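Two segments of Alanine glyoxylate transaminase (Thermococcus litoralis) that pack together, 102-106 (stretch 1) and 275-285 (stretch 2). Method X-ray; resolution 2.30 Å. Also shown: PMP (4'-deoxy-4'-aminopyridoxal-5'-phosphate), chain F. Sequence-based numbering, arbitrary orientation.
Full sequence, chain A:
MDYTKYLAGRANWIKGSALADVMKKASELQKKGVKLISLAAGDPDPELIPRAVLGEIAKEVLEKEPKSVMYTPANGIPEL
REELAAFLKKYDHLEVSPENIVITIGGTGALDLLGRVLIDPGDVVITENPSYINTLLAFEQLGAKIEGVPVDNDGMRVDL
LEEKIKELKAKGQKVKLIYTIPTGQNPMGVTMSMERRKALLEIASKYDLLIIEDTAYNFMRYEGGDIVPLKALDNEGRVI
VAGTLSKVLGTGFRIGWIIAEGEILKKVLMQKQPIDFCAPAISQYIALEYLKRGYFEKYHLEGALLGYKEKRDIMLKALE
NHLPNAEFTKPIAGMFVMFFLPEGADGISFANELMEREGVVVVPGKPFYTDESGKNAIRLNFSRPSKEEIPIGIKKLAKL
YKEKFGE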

# COMPACT_ATOMS: atom_id res chain seq x y z
N VAL A 102 11.74 20.30 13.91
CA VAL A 102 12.48 19.08 13.59
C VAL A 102 13.44 19.42 12.45
O VAL A 102 12.99 19.76 11.35
CB VAL A 102 11.53 17.93 13.13
CG1 VAL A 102 12.33 16.67 12.86
CG2 VAL A 102 10.46 17.68 14.18
N ILE A 103 14.74 19.34 12.73
CA ILE A 103 15.81 19.62 11.78
C ILE A 103 15.94 18.43 10.84
O ILE A 103 16.33 17.33 11.25
CB ILE A 103 17.19 19.82 12.46
CG1 ILE A 103 17.10 20.91 13.53
CG2 ILE A 103 18.24 20.20 11.41
CD1 ILE A 103 16.46 22.17 13.05
N THR A 104 15.63 18.68 9.57
CA THR A 104 15.63 17.68 8.54
C THR A 104 16.73 17.94 7.51
O THR A 104 17.43 18.97 7.57
CB THR A 104 14.27 17.67 7.82
OG1 THR A 104 14.01 18.99 7.31
CG2 THR A 104 13.16 17.31 8.79
N ILE A 105 16.88 17.01 6.57
CA ILE A 105 17.87 17.12 5.50
C ILE A 105 17.30 18.08 4.47
O ILE A 105 16.84 17.66 3.40
CB ILE A 105 18.13 15.73 4.85
CG1 ILE A 105 18.66 14.74 5.89
CG2 ILE A 105 19.12 15.85 3.71
CD1 ILE A 105 19.97 15.16 6.53
N GLY A 106 17.29 19.37 4.80
CA GLY A 106 16.76 20.37 3.89
C GLY A 106 15.24 20.40 3.84
O GLY A 106 14.58 19.63 4.53
N1 PMP F . 10.97 23.89 -1.51
C2 PMP F . 11.08 24.60 -2.65
C2A PMP F . 9.82 25.32 -3.14
C3 PMP F . 12.31 24.68 -3.36
O3 PMP F . 12.38 25.42 -4.53
C4 PMP F . 13.46 23.97 -2.84
C4A PMP F . 14.79 24.07 -3.61
N4A PMP F . 15.27 22.78 -4.10
C5 PMP F . 13.28 23.17 -1.53
C6 PMP F . 12.00 23.17 -0.91
C5A PMP F . 14.42 22.38 -0.87
O4P PMP F . 15.19 23.10 -0.53
P PMP F . 16.43 22.31 0.26
O1P PMP F . 16.65 22.63 2.12
O2P PMP F . 18.03 22.93 -0.58
O3P PMP F . 16.37 20.50 0.07
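Stretch 2 275-285: IDFCAPAISQY

What does the backbone do in each stretch? Stretch 1 arrives as a β-strand through V102, I103 and T104. Stretch 2 starts as an irregular segment, including a positive phi of 74° at F277, and becomes helical from A281 onward, with P280 at the N-cap position. The first helical turn is marked by the hydrogen bond from Q284 N to P280 O (3.0 Å), followed by that from Y285 N to A281 O (2.9 Å).

Where do the two backbones come nearest? The closest CA atoms are those of I105 and A279, 5.4 Å apart, so the loop ahead of the helix, rather than the helix itself, lies against the end of stretch 1. No direct hydrogen bond joins the stretches; water does so instead. One water donates to I103 O (3.1 Å) and accepts from A279 N (3.0 Å). A second accepts from I105 N (2.9 Å) and donates to D276 OD2 (2.7 Å).

Which side chains fill the contact? A279 points its CB toward stretch 1, where I103 CG2 lies 3.5 Å from A279 CB. I105 leaves its backbone sideways, but its m, m rotamer brings the end nearer: I105 CD1 lies 3.6 Å from A279 CA and 3.8 Å from P280 CD. The tip of I105 thus touches both the backbone of A279 and the ring of P280, just before the helix.

What do the polar residues contribute? D276, whose CB points toward stretch 1, places OD2 3.7 Å from I105 CG1, so the carboxylate that holds the second water also borders the isoleucine. From the helix, Q284 points its CB toward stretch 1. The CA-to-CB bond of T104 points away from stretch 2, and its OG1 donates a hydrogen bond to G106 O (2.9 Å) within stretch 1.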

# COMPACT_ATOMS: atom_id res chain seq x y z
N ILE A 275 15.51 6.78 9.13
CA ILE A 275 15.60 7.14 7.72
C ILE A 275 16.81 8.02 7.40
O ILE A 275 17.47 7.80 6.39
CB ILE A 275 14.29 7.75 7.13
CG1 ILE A 275 14.57 9.13 6.56
CG2 ILE A 275 13.18 7.75 8.14
CD1 ILE A 275 13.54 9.56 5.59
N ASP A 276 17.13 9.00 8.25
CA ASP A 276 18.34 9.81 8.03
C ASP A 276 19.25 9.83 9.26
O ASP A 276 20.40 10.24 9.18
CB ASP A 276 18.02 11.27 7.61
CG ASP A 276 17.39 12.09 8.72
OD1 ASP A 276 17.73 11.90 9.90
OD2 ASP A 276 16.55 12.96 8.41
N PHE A 277 18.73 9.34 10.38
CA PHE A 277 19.42 9.32 11.68
C PHE A 277 19.41 10.74 12.23
O PHE A 277 18.86 11.00 13.30
CB PHE A 277 20.86 8.79 11.61
CG PHE A 277 21.29 8.07 12.87
CD1 PHE A 277 21.34 6.67 12.91
CD2 PHE A 277 21.55 8.77 14.04
CE1 PHE A 277 21.63 6.00 14.09
CE2 PHE A 277 21.84 8.10 15.24
CZ PHE A 277 21.88 6.71 15.26
N CYS A 278 20.03 11.66 11.51
CA CYS A 278 20.02 13.07 11.90
C CYS A 278 20.63 13.92 10.81
O CYS A 278 21.32 13.42 9.93
CB CYS A 278 20.79 13.30 13.21
SG CYS A 278 22.57 13.08 13.09
N ALA A 279 20.32 15.21 10.86
CA ALA A 279 20.87 16.18 9.91
C ALA A 279 22.36 16.24 10.26
O ALA A 279 22.76 15.92 11.38
CB ALA A 279 20.21 17.54 10.14
N PRO A 280 23.21 16.65 9.30
CA PRO A 280 24.67 16.75 9.48
C PRO A 280 25.06 17.62 10.68
O PRO A 280 24.62 18.76 10.79
CB PRO A 280 25.13 17.39 8.16
CG PRO A 280 24.05 17.02 7.19
CD PRO A 280 22.80 17.18 7.99
N ALA A 281 25.88 17.07 11.57
CA ALA A 281 26.31 17.80 12.76
C ALA A 281 27.04 19.10 12.41
O ALA A 281 26.76 20.16 12.98
CB ALA A 281 27.20 16.92 13.63
N ILE A 282 27.98 19.01 11.47
CA ILE A 282 28.72 20.19 11.07
C ILE A 282 27.80 21.28 10.54
O ILE A 282 27.96 22.45 10.87
CB ILE A 282 29.75 19.90 9.97
CG1 ILE A 282 29.06 19.21 8.80
CG2 ILE A 282 30.89 19.07 10.53
CD1 ILE A 282 29.98 18.96 7.65
N SER A 283 26.82 20.91 9.72
CA SER A 283 25.91 21.89 9.16
C SER A 283 25.06 22.52 10.25
O SER A 283 24.73 23.70 10.20
CB SER A 283 25.01 21.26 8.11
OG SER A 283 25.77 20.65 7.09
N GLN A 284 24.70 21.72 11.25
CA GLN A 284 23.87 22.22 12.33
C GLN A 284 24.66 23.23 13.18
O GLN A 284 24.17 24.31 13.49
CB GLN A 284 23.36 21.07 13.21
CG GLN A 284 22.39 20.11 12.53
CD GLN A 284 21.77 19.13 13.51
OE1 GLN A 284 21.91 17.91 13.37
NE2 GLN A 284 21.09 19.67 14.53
N TYR A 285 25.88 22.86 13.54
CA TYR A 285 26.72 23.74 14.35
C TYR A 285 27.11 25.00 13.58
O TYR A 285 27.10 26.10 14.14
CB TYR A 285 27.95 22.97 14.85
CG TYR A 285 27.66 22.22 16.13
CD1 TYR A 285 27.37 22.90 17.31
CD2 TYR A 285 27.63 20.82 16.16
CE1 TYR A 285 27.06 22.23 18.48
CE2 TYR A 285 27.32 20.13 17.34
CZ TYR A 285 27.03 20.85 18.49
OH TYR A 285 26.69 20.20 19.66
O HOH W 1 18.59 16.31 13.09
O HOH W 2 15.30 14.62 6.67